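Local atomic coordinates of IPT/TIG domain-containing protein BACOVA_02650 (Bacteroides ovatus, PDB entry 5E7G), a protein that binds polysaccharides at the bacterial cell surface and probably captures xyloglucan before it is transported into the periplasm for degradation. Residues A[98-103]-A[126-131]; A[293-298]-A[335-340]; A[374-379]-A[427-432]. All coordinates share one frame; numbering follows the deposited sequence.

In the fold
The three contacts follow one another along the chain, and they fall at two distant places in an elongated protein built of successive beta domains. Interaction 1 lies on one side of the chain's centre, in an IPT/TIG region; interactions 2 and 3 lie on the opposite side, in the xyloglucan-binding domain, their centres about 74 and 70 Å from that of interaction 1. Interactions 2 and 3 have centres about 9 Å apart and touch. They belong to one antiparallel sheet, in which strands 294-297, 329-338, 429-436 and 372-377 run side by side. This sheet carries Trp297, Gln374 and Glu379 of the glycan pocket, whereas interaction 1 joins parts of the fold far from the sugar.

Interaction 1. Residues A[98-103]-A[126-131]; sequences VLSPAP and NFYEVQ
Pro101 and Pro103 belong to an extended linker that packs, partly through water, on the Asn126-Glu129 loop of an immunoglobulin-like IPT/TIG sandwich. The linker runs from strand 97-98 into strand 104-109; the loop carries the chain from strand 119-125 in one sheet to strand 130-136 in the other. Proline suits the linker, because its ring fixes phi near -65°, which favours an extended chain, and offers carbon to the loop. Pro101 CD rests 3.9 Å from Tyr128 CE2, and Pro103 CB meets the edge of the Phe127 ring at CD1, 4.1 Å away. Phe127 is the centre of an inverse gamma turn, closed by a weak bond from Tyr128 N to Asn126 O, and its ring turns inward onto Val181 and Ile165. Asn126 has positive phi, which asparagine tolerates well.

At the other end, Ser100 and Glu129 meet through two waters. One joins Ser100 OG and Val98 O to Glu129 OE1; the second takes the Ser100 N-H at 2.8 Å and donates to Glu129 OE2. Both carboxylate oxygens are thus engaged, and His97 adds a weak bond to OE1. The direct bond is made by Asn126: with CG beside its own backbone N (chi1 -52°), ND2 reaches Ala102 O at 3.0 Å, the oxygen lying in the amide plane while ND2 stands 37° above the carbonyl plane.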
loop_
_atom_site.group_PDB
_atom_site.type_symbol
_atom_site.label_atom_id
_atom_site.label_comp_id
_atom_site.label_asym_id
_atom_site.label_seq_id
_atom_site.Cartn_x
_atom_site.Cartn_y
_atom_site.Cartn_z
ATOM N N VAL A 98 11.749 18.868 -35.418
ATOM C CA VAL A 98 12.614 18.105 -34.531
ATOM C C VAL A 98 11.772 17.611 -33.348
ATOM O O VAL A 98 11.203 18.410 -32.595
ATOM C CB VAL A 98 13.810 18.935 -34.033
ATOM C CG1 VAL A 98 14.764 18.061 -33.237
ATOM C CG2 VAL A 98 14.543 19.575 -35.200
ATOM N N LEU A 99 11.699 16.292 -33.199
ATOM C CA LEU A 99 10.773 15.648 -32.266
ATOM C C LEU A 99 11.161 15.801 -30.805
ATOM O O LEU A 99 12.309 15.562 -30.425
ATOM C CB LEU A 99 10.665 14.157 -32.583
ATOM C CG LEU A 99 10.087 13.793 -33.948
ATOM C CD1 LEU A 99 10.313 12.324 -34.226
ATOM C CD2 LEU A 99 8.611 14.129 -34.003
ATOM N N SER A 100 10.188 16.185 -29.986
ATOM C CA SER A 100 10.374 16.209 -28.542
ATOM C C SER A 100 10.275 14.792 -27.979
ATOM O O SER A 100 9.730 13.899 -28.628
ATOM C CB SER A 100 9.335 17.114 -27.885
ATOM O OG SER A 100 9.570 18.464 -28.223
ATOM N N PRO A 101 10.803 14.579 -26.764
ATOM C CA PRO A 101 10.686 13.260 -26.130
ATOM C C PRO A 101 9.226 12.863 -25.878
ATOM O O PRO A 101 8.367 13.730 -25.688
ATOM C CB PRO A 101 11.440 13.431 -24.802
ATOM C CG PRO A 101 12.243 14.691 -24.948
ATOM C CD PRO A 101 11.484 15.556 -25.896
ATOM N N ALA A 102 8.958 11.563 -25.870
ATOM C CA ALA A 102 7.597 11.061 -25.711
ATOM C C ALA A 102 7.045 11.362 -24.313
ATOM O O ALA A 102 7.776 11.289 -23.327
ATOM C CB ALA A 102 7.560 9.572 -25.969
ATOM N N PRO A 103 5.747 11.691 -24.224
ATOM C CA PRO A 103 5.124 11.956 -22.924
ATOM C C PRO A 103 4.943 10.688 -22.101
ATOM O O PRO A 103 4.857 9.602 -22.670
ATOM C CB PRO A 103 3.773 12.549 -23.308
ATOM C CG PRO A 103 3.449 11.891 -24.599
ATOM C CD PRO A 103 4.761 11.759 -25.318
ATOM N N ASN A 126 7.340 15.443 -20.014
ATOM C CA ASN A 126 7.399 15.648 -21.454
ATOM C C ASN A 126 6.013 15.901 -22.048
ATOM O O ASN A 126 5.692 15.398 -23.124
ATOM C CB ASN A 126 8.056 14.446 -22.144
ATOM C CG ASN A 126 9.406 14.084 -21.541
ATOM O OD1 ASN A 126 10.075 14.908 -20.914
ATOM N ND2 ASN A 126 9.811 12.838 -21.734
ATOM N N PHE A 127 5.194 16.687 -21.357
ATOM C CA PHE A 127 3.883 17.053 -21.881
ATOM C C PHE A 127 4.012 18.180 -22.902
ATOM O O PHE A 127 3.312 19.188 -22.825
ATOM C CB PHE A 127 2.935 17.462 -20.747
ATOM C CG PHE A 127 2.554 16.335 -19.832
ATOM C CD1 PHE A 127 2.370 15.053 -20.320
ATOM C CD2 PHE A 127 2.380 16.561 -18.480
ATOM C CE1 PHE A 127 2.018 14.024 -19.479
ATOM C CE2 PHE A 127 2.029 15.529 -17.635
ATOM C CZ PHE A 127 1.848 14.264 -18.135
ATOM N N TYR A 128 4.915 17.994 -23.858
ATOM C CA TYR A 128 5.117 18.951 -24.932
ATOM C C TYR A 128 4.069 18.744 -26.011
ATOM O O TYR A 128 3.706 17.606 -26.314
ATOM C CB TYR A 128 6.517 18.794 -25.547
ATOM C CG TYR A 128 7.660 18.855 -24.555
ATOM C CD1 TYR A 128 7.957 20.031 -23.880
ATOM C CD2 TYR A 128 8.461 17.743 -24.316
ATOM C CE1 TYR A 128 9.003 20.098 -22.982
ATOM C CE2 TYR A 128 9.519 17.802 -23.417
ATOM C CZ TYR A 128 9.780 18.984 -22.756
ATOM O OH TYR A 128 10.820 19.058 -21.862
ATOM N N GLU A 129 3.586 19.836 -26.590
ATOM C CA GLU A 129 2.789 19.752 -27.810
ATOM C C GLU A 129 1.515 18.927 -27.612
ATOM O O GLU A 129 1.102 18.178 -28.498
ATOM C CB GLU A 129 3.642 19.155 -28.940
ATOM C CG GLU A 129 4.967 19.899 -29.156
ATOM C CD GLU A 129 5.954 19.143 -30.030
ATOM O OE1 GLU A 129 6.607 19.782 -30.881
ATOM O OE2 GLU A 129 6.092 17.916 -29.854
ATOM N N VAL A 130 0.903 19.064 -26.439
ATOM C CA VAL A 130 -0.370 18.411 -26.151
ATOM C C VAL A 130 -1.421 18.828 -27.177
ATOM O O VAL A 130 -1.748 20.007 -27.301
ATOM C CB VAL A 130 -0.868 18.756 -24.725
ATOM C CG1 VAL A 130 -2.253 18.162 -24.460
ATOM C CG2 VAL A 130 0.128 18.262 -23.688
ATOM N N GLN A 131 -1.939 17.853 -27.913
ATOM C CA GLN A 131 -2.970 18.108 -28.913
ATOM C C GLN A 131 -4.369 17.925 -28.321
ATOM O O GLN A 131 -5.225 18.803 -28.446
ATOM C CB GLN A 131 -2.773 17.181 -30.114
ATOM C CG GLN A 131 -1.463 17.416 -30.855
ATOM C CD GLN A 131 -1.179 16.354 -31.896
ATOM O OE1 GLN A 131 -1.812 15.297 -31.912
ATOM N NE2 GLN A 131 -0.217 16.629 -32.772
HETATM O O HOH W 1 9.398 19.487 -30.466
HETATM O O HOH W 2 7.573 16.275 -30.969
HETATM O O HOH W 3 6.042 15.100 -25.929
#

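Interaction 2. Residues A[293-298]-A[335-340]; sequences GSHVWG and SYSNAQ. With BGC (beta-D-glucopyranose), chain B; BGC (beta-D-glucopyranose), chain C.
Trp297 and Tyr336 lie in an offset stack, the five-membered ring of the indole and the phenol ring tilted by 22°. Tyr336 CB packs on one face of the indole, 3.3 Å from Trp297 CE2, while Trp297 NE1 stands over the phenol face near CG. The other indole face bears the glycan: O4 of one glucose lies 3.6 Å from Trp297 CE2, and C2 of the next lies 3.8 Å from CH2. Trp297 CG falls between its backbone N and carbonyl carbon (chi1 63°), which turns the indole back over Tyr336. With an alanine at Trp297, two glucose rings would probably lose their platform and one face of Tyr336 would be left bare.

Tyr336 is held in turn: His429 stacks on its opposite face and Glu379 OE2 binds its OH. The backbone sets the pair in register: Tyr336 N donates to Trp297 O at 2.9 Å, and Tyr336 O takes Val296 N at 2.9 Å and, weakly, Trp297 N. On the other side of the sheet His295 ND1 shares a hydrogen bond with Ser335 OG at 3.0 Å. Farther along, Ser294 and Asn338 exchange two backbone bonds, and Gly293 suits its place because a CB would strike Asn338 O. Val296 and Trp297 both facing Tyr336 make a classic beta bulge, here at the edge of the sheet that presents an aromatic platform to xyloglucan.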
loop_
_atom_site.group_PDB
_atom_site.type_symbol
_atom_site.label_atom_id
_atom_site.label_comp_id
_atom_site.label_asym_id
_atom_site.label_seq_id
_atom_site.Cartn_x
_atom_site.Cartn_y
_atom_site.Cartn_z
ATOM N N GLY A 293 -11.533 -25.147 27.658
ATOM C CA GLY A 293 -10.402 -25.453 28.513
ATOM C C GLY A 293 -10.738 -25.188 29.967
ATOM O O GLY A 293 -11.892 -24.908 30.295
ATOM N N SER A 294 -9.740 -25.277 30.844
ATOM C CA SER A 294 -9.976 -25.063 32.269
ATOM C C SER A 294 -8.704 -24.944 33.104
ATOM O O SER A 294 -7.723 -25.653 32.880
ATOM C CB SER A 294 -10.823 -26.202 32.826
ATOM O OG SER A 294 -10.896 -26.105 34.236
ATOM N N HIS A 295 -8.735 -24.041 34.077
ATOM C CA HIS A 295 -7.668 -23.921 35.060
ATOM C C HIS A 295 -7.725 -25.106 36.024
ATOM O O HIS A 295 -8.808 -25.548 36.400
ATOM C CB HIS A 295 -7.795 -22.598 35.812
ATOM C CG HIS A 295 -6.911 -22.479 37.018
ATOM N ND1 HIS A 295 -5.634 -21.963 36.959
ATOM C CD2 HIS A 295 -7.134 -22.781 38.320
ATOM C CE1 HIS A 295 -5.105 -21.961 38.170
ATOM N NE2 HIS A 295 -5.994 -22.454 39.014
ATOM N N VAL A 296 -6.562 -25.627 36.407
ATOM C CA VAL A 296 -6.494 -26.736 37.356
ATOM C C VAL A 296 -5.951 -26.269 38.704
ATOM O O VAL A 296 -6.604 -26.437 39.733
ATOM C CB VAL A 296 -5.610 -27.888 36.831
ATOM C CG1 VAL A 296 -5.552 -29.008 37.852
ATOM C CG2 VAL A 296 -6.140 -28.419 35.493
ATOM N N TRP A 297 -4.755 -25.691 38.691
ATOM C CA TRP A 297 -4.103 -25.254 39.919
ATOM C C TRP A 297 -3.116 -24.131 39.638
ATOM O O TRP A 297 -2.788 -23.855 38.482
ATOM C CB TRP A 297 -3.377 -26.429 40.587
ATOM C CG TRP A 297 -2.249 -27.012 39.753
ATOM C CD1 TRP A 297 -2.337 -28.034 38.843
ATOM C CD2 TRP A 297 -0.874 -26.604 39.761
ATOM N NE1 TRP A 297 -1.102 -28.285 38.290
ATOM C CE2 TRP A 297 -0.190 -27.420 38.837
ATOM C CE3 TRP A 297 -0.156 -25.630 40.462
ATOM C CZ2 TRP A 297 1.170 -27.287 38.592
ATOM C CZ3 TRP A 297 1.196 -25.503 40.218
ATOM C CH2 TRP A 297 1.845 -26.325 39.293
ATOM N N GLY A 298 -2.639 -23.497 40.705
ATOM C CA GLY A 298 -1.624 -22.463 40.606
ATOM C C GLY A 298 -1.970 -21.223 41.409
ATOM O O GLY A 298 -3.143 -20.935 41.654
ATOM N N SER A 335 -0.328 -20.260 36.335
ATOM C CA SER A 335 -1.564 -20.996 36.089
ATOM C C SER A 335 -1.294 -22.242 35.254
ATOM O O SER A 335 -0.799 -22.146 34.130
ATOM C CB SER A 335 -2.591 -20.121 35.374
ATOM O OG SER A 335 -3.681 -20.901 34.900
ATOM N N TYR A 336 -1.631 -23.399 35.819
ATOM C CA TYR A 336 -1.532 -24.679 35.126
ATOM C C TYR A 336 -2.932 -25.070 34.692
ATOM O O TYR A 336 -3.785 -25.349 35.534
ATOM C CB TYR A 336 -0.915 -25.754 36.039
ATOM C CG TYR A 336 -0.663 -27.098 35.380
ATOM C CD1 TYR A 336 -1.715 -27.875 34.919
ATOM C CD2 TYR A 336 0.631 -27.599 35.241
ATOM C CE1 TYR A 336 -1.500 -29.096 34.323
ATOM C CE2 TYR A 336 0.859 -28.834 34.645
ATOM C CZ TYR A 336 -0.217 -29.575 34.189
ATOM O OH TYR A 336 -0.030 -30.795 33.591
ATOM N N SER A 337 -3.169 -25.088 33.384
ATOM C CA SER A 337 -4.509 -25.327 32.858
ATOM C C SER A 337 -4.563 -26.500 31.889
ATOM O O SER A 337 -3.534 -26.979 31.410
ATOM C CB SER A 337 -5.032 -24.061 32.169
ATOM O OG SER A 337 -5.085 -22.975 33.084
ATOM N N ASN A 338 -5.780 -26.967 31.632
ATOM C CA ASN A 338 -6.044 -27.915 30.561
ATOM C C ASN A 338 -6.633 -27.205 29.358
ATOM O O ASN A 338 -7.716 -26.622 29.437
ATOM C CB ASN A 338 -6.997 -29.012 31.026
ATOM C CG ASN A 338 -6.274 -30.142 31.728
ATOM O OD1 ASN A 338 -5.274 -30.662 31.221
ATOM N ND2 ASN A 338 -6.760 -30.516 32.905
ATOM N N ALA A 339 -5.913 -27.255 28.247
ATOM C CA ALA A 339 -6.378 -26.654 27.009
ATOM C C ALA A 339 -7.314 -27.603 26.292
ATOM O O ALA A 339 -7.389 -28.791 26.614
ATOM C CB ALA A 339 -5.201 -26.293 26.104
ATOM N N GLN A 340 -8.030 -27.063 25.318
ATOM C CA GLN A 340 -8.827 -27.853 24.408
ATOM C C GLN A 340 -8.282 -27.564 23.025
ATOM O O GLN A 340 -8.615 -26.543 22.431
ATOM C CB GLN A 340 -10.312 -27.501 24.519
ATOM C CG GLN A 340 -11.196 -28.294 23.580
ATOM C CD GLN A 340 -12.672 -27.980 23.750
ATOM O OE1 GLN A 340 -13.203 -27.091 23.088
ATOM N NE2 GLN A 340 -13.341 -28.721 24.632
HETATM C C2 BGC B . -1.842 -29.132 43.648
HETATM C C3 BGC B . -0.577 -28.886 42.913
HETATM C C4 BGC B . -0.111 -30.060 42.173
HETATM C C5 BGC B . -1.176 -30.617 41.291
HETATM C C6 BGC B . -0.768 -31.978 40.788
HETATM C C1 BGC B . -2.972 -29.618 42.717
HETATM O O2 BGC B . -2.271 -27.925 44.278
HETATM O O3 BGC B . 0.457 -28.485 43.879
HETATM O O4 BGC B . 1.024 -29.698 41.295
HETATM O O5 BGC B . -2.483 -30.829 41.927
HETATM O O6 BGC B . 0.260 -31.862 39.823
HETATM C C2 BGC C . 3.436 -29.397 40.939
HETATM C C3 BGC C . 4.737 -28.855 41.420
HETATM C C4 BGC C . 4.639 -27.672 42.261
HETATM C C5 BGC C . 3.611 -27.857 43.318
HETATM C C6 BGC C . 3.486 -26.607 44.153
HETATM C C1 BGC C . 2.273 -29.448 41.957
HETATM O O2 BGC C . 3.684 -30.725 40.498
HETATM O O3 BGC C . 5.549 -28.480 40.251
HETATM O O4 BGC C . 5.948 -27.453 42.907
HETATM O O5 BGC C . 2.277 -28.179 42.800
HETATM O O6 BGC C . 4.374 -26.760 45.231
#

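Interaction 3. Residues A[374-379]-A[427-432]; sequences QIAMCE and STHIGV. With XYS (alpha-D-xylopyranose), chain D.
His429 lies across the end of strand 374-377, where that strand pairs antiparallel with strand 429-432 in the glycan-binding sheet of a beta-sandwich domain. Its CB passes Cys378 N at 3.9 Å, where Cys378 N donates to His429 O. With CG anti to the backbone N (chi1 165°), the imidazole swings over the neighbouring strand. ND1 accepts the Glu379 N-H at 3.0 Å, close to the ring plane. Imidazole suits this place, since ND1 can accept the amide N-H where positive phi at Cys378 and Glu379 turns the chain out of the strand. CD2 lies where the ring stacks on Tyr336. CE1 comes within 4.1 Å of Ala376 CB, a side chain small enough to admit the ring. NE2 bonds Tyr433 OH; with ND1 accepting, NE2 probably carries the ring proton. Ala376 O lies over one ring face and Glu379 OE2, hydrogen-bonded to Tyr336 OH, over the other, its carboxylate plane turned 40° from the ring.

Gly431 leaves room for this ring, because a CB there would run into His429 NE2. Ala376 and Gly431 form the hydrogen-bonded pair, linked by Ala376 N to Gly431 O at 3.0 Å and Gly431 N to Ala376 O at 2.8 Å. On the opposite face of the sheet, Met377 and Ile430 lie side by side, CE to CD1 at 3.9 Å, and Met377 packs on Leu358 and Phe422. Toward the start of segment 374-379, Gln374 stretches out until OE1 accepts a hydrogen bond from O4 of a xylose at 3.0 Å.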
loop_
_atom_site.group_PDB
_atom_site.type_symbol
_atom_site.label_atom_id
_atom_site.label_comp_id
_atom_site.label_asym_id
_atom_site.label_seq_id
_atom_site.Cartn_x
_atom_site.Cartn_y
_atom_site.Cartn_z
ATOM N N GLN A 374 6.819 -17.558 31.264
ATOM C CA GLN A 374 7.054 -18.799 30.537
ATOM C C GLN A 374 5.727 -19.390 30.075
ATOM O O GLN A 374 4.780 -19.483 30.855
ATOM C CB GLN A 374 7.796 -19.810 31.412
ATOM C CG GLN A 374 7.985 -21.184 30.764
ATOM C CD GLN A 374 8.603 -22.203 31.702
ATOM O OE1 GLN A 374 8.459 -22.113 32.921
ATOM N NE2 GLN A 374 9.291 -23.184 31.134
ATOM N N ILE A 375 5.669 -19.794 28.812
ATOM C CA ILE A 375 4.506 -20.489 28.272
ATOM C C ILE A 375 4.921 -21.886 27.822
ATOM O O ILE A 375 5.795 -22.031 26.962
ATOM C CB ILE A 375 3.876 -19.728 27.097
ATOM C CG1 ILE A 375 3.271 -18.400 27.588
ATOM C CG2 ILE A 375 2.808 -20.600 26.405
ATOM C CD1 ILE A 375 2.803 -17.486 26.472
ATOM N N ALA A 376 4.278 -22.898 28.397
ATOM C CA ALA A 376 4.623 -24.295 28.144
ATOM C C ALA A 376 3.395 -25.122 27.769
ATOM O O ALA A 376 2.295 -24.873 28.274
ATOM C CB ALA A 376 5.302 -24.893 29.370
ATOM N N MET A 377 3.591 -26.100 26.887
ATOM C CA MET A 377 2.531 -27.020 26.479
ATOM C C MET A 377 2.954 -28.491 26.591
ATOM O O MET A 377 4.110 -28.832 26.331
ATOM C CB MET A 377 2.106 -26.728 25.043
ATOM C CG MET A 377 1.339 -25.437 24.873
ATOM S SD MET A 377 0.988 -25.073 23.146
ATOM C CE MET A 377 0.089 -23.519 23.332
ATOM N N CYS A 378 2.011 -29.347 26.980
ATOM C CA CYS A 378 2.184 -30.804 26.936
ATOM C C CYS A 378 3.335 -31.306 27.812
ATOM O O CYS A 378 3.962 -32.325 27.507
ATOM C CB CYS A 378 2.402 -31.257 25.491
ATOM S SG CYS A 378 0.991 -30.960 24.412
ATOM N N GLU A 379 3.623 -30.573 28.882
ATOM C CA GLU A 379 4.658 -30.956 29.840
ATOM C C GLU A 379 6.052 -30.992 29.206
ATOM O O GLU A 379 7.004 -31.449 29.837
ATOM C CB GLU A 379 4.335 -32.322 30.459
ATOM C CG GLU A 379 3.090 -32.328 31.347
ATOM C CD GLU A 379 3.389 -31.980 32.801
ATOM O OE1 GLU A 379 4.580 -31.936 33.178
ATOM O OE2 GLU A 379 2.431 -31.755 33.576
ATOM N N SER A 427 -1.433 -34.819 25.642
ATOM C CA SER A 427 -1.445 -34.014 26.858
ATOM C C SER A 427 -2.145 -32.690 26.582
ATOM O O SER A 427 -1.876 -32.041 25.569
ATOM C CB SER A 427 -0.029 -33.756 27.354
ATOM O OG SER A 427 -0.041 -33.025 28.566
ATOM N N THR A 428 -3.040 -32.292 27.481
ATOM C CA THR A 428 -3.781 -31.043 27.318
ATOM C C THR A 428 -3.165 -29.913 28.139
ATOM O O THR A 428 -3.754 -28.839 28.259
ATOM C CB THR A 428 -5.249 -31.204 27.728
ATOM O OG1 THR A 428 -5.318 -31.722 29.063
ATOM C CG2 THR A 428 -5.970 -32.136 26.771
ATOM N N HIS A 429 -1.977 -30.143 28.691
ATOM C CA HIS A 429 -1.346 -29.142 29.538
ATOM C C HIS A 429 -0.997 -27.881 28.759
ATOM O O HIS A 429 -0.347 -27.939 27.713
ATOM C CB HIS A 429 -0.087 -29.702 30.196
ATOM C CG HIS A 429 0.804 -28.650 30.783
ATOM N ND1 HIS A 429 2.128 -28.514 30.423
ATOM C CD2 HIS A 429 0.561 -27.673 31.688
ATOM C CE1 HIS A 429 2.666 -27.510 31.089
ATOM N NE2 HIS A 429 1.735 -26.979 31.862
ATOM N N ILE A 430 -1.477 -26.750 29.264
ATOM C CA ILE A 430 -0.928 -25.447 28.918
ATOM C C ILE A 430 -0.642 -24.732 30.230
ATOM O O ILE A 430 -1.411 -24.850 31.184
ATOM C CB ILE A 430 -1.872 -24.603 28.027
ATOM C CG1 ILE A 430 -1.192 -23.285 27.650
ATOM C CG2 ILE A 430 -3.201 -24.337 28.728
ATOM C CD1 ILE A 430 -1.890 -22.528 26.530
ATOM N N GLY A 431 0.472 -24.012 30.283
ATOM C CA GLY A 431 0.926 -23.408 31.517
ATOM C C GLY A 431 1.527 -22.043 31.284
ATOM O O GLY A 431 2.270 -21.835 30.328
ATOM N N VAL A 432 1.182 -21.111 32.160
ATOM C CA VAL A 432 1.728 -19.766 32.135
ATOM C C VAL A 432 2.386 -19.511 33.487
ATOM O O VAL A 432 1.736 -19.610 34.522
ATOM C CB VAL A 432 0.632 -18.718 31.842
ATOM C CG1 VAL A 432 1.204 -17.309 31.892
ATOM C CG2 VAL A 432 0.003 -19.001 30.477
HETATM C C1 XYS D . 8.001 -27.283 36.603
HETATM C C2 XYS D . 9.083 -27.591 35.602
HETATM C C3 XYS D . 9.783 -26.336 35.213
HETATM C C4 XYS D . 8.865 -25.200 34.877
HETATM C C5 XYS D . 7.592 -25.079 35.725
HETATM O O2 XYS D . 10.021 -28.517 36.185
HETATM O O3 XYS D . 10.623 -26.590 34.048
HETATM O O4 XYS D . 9.607 -23.980 35.020
HETATM O O5 XYS D . 6.975 -26.379 36.047
#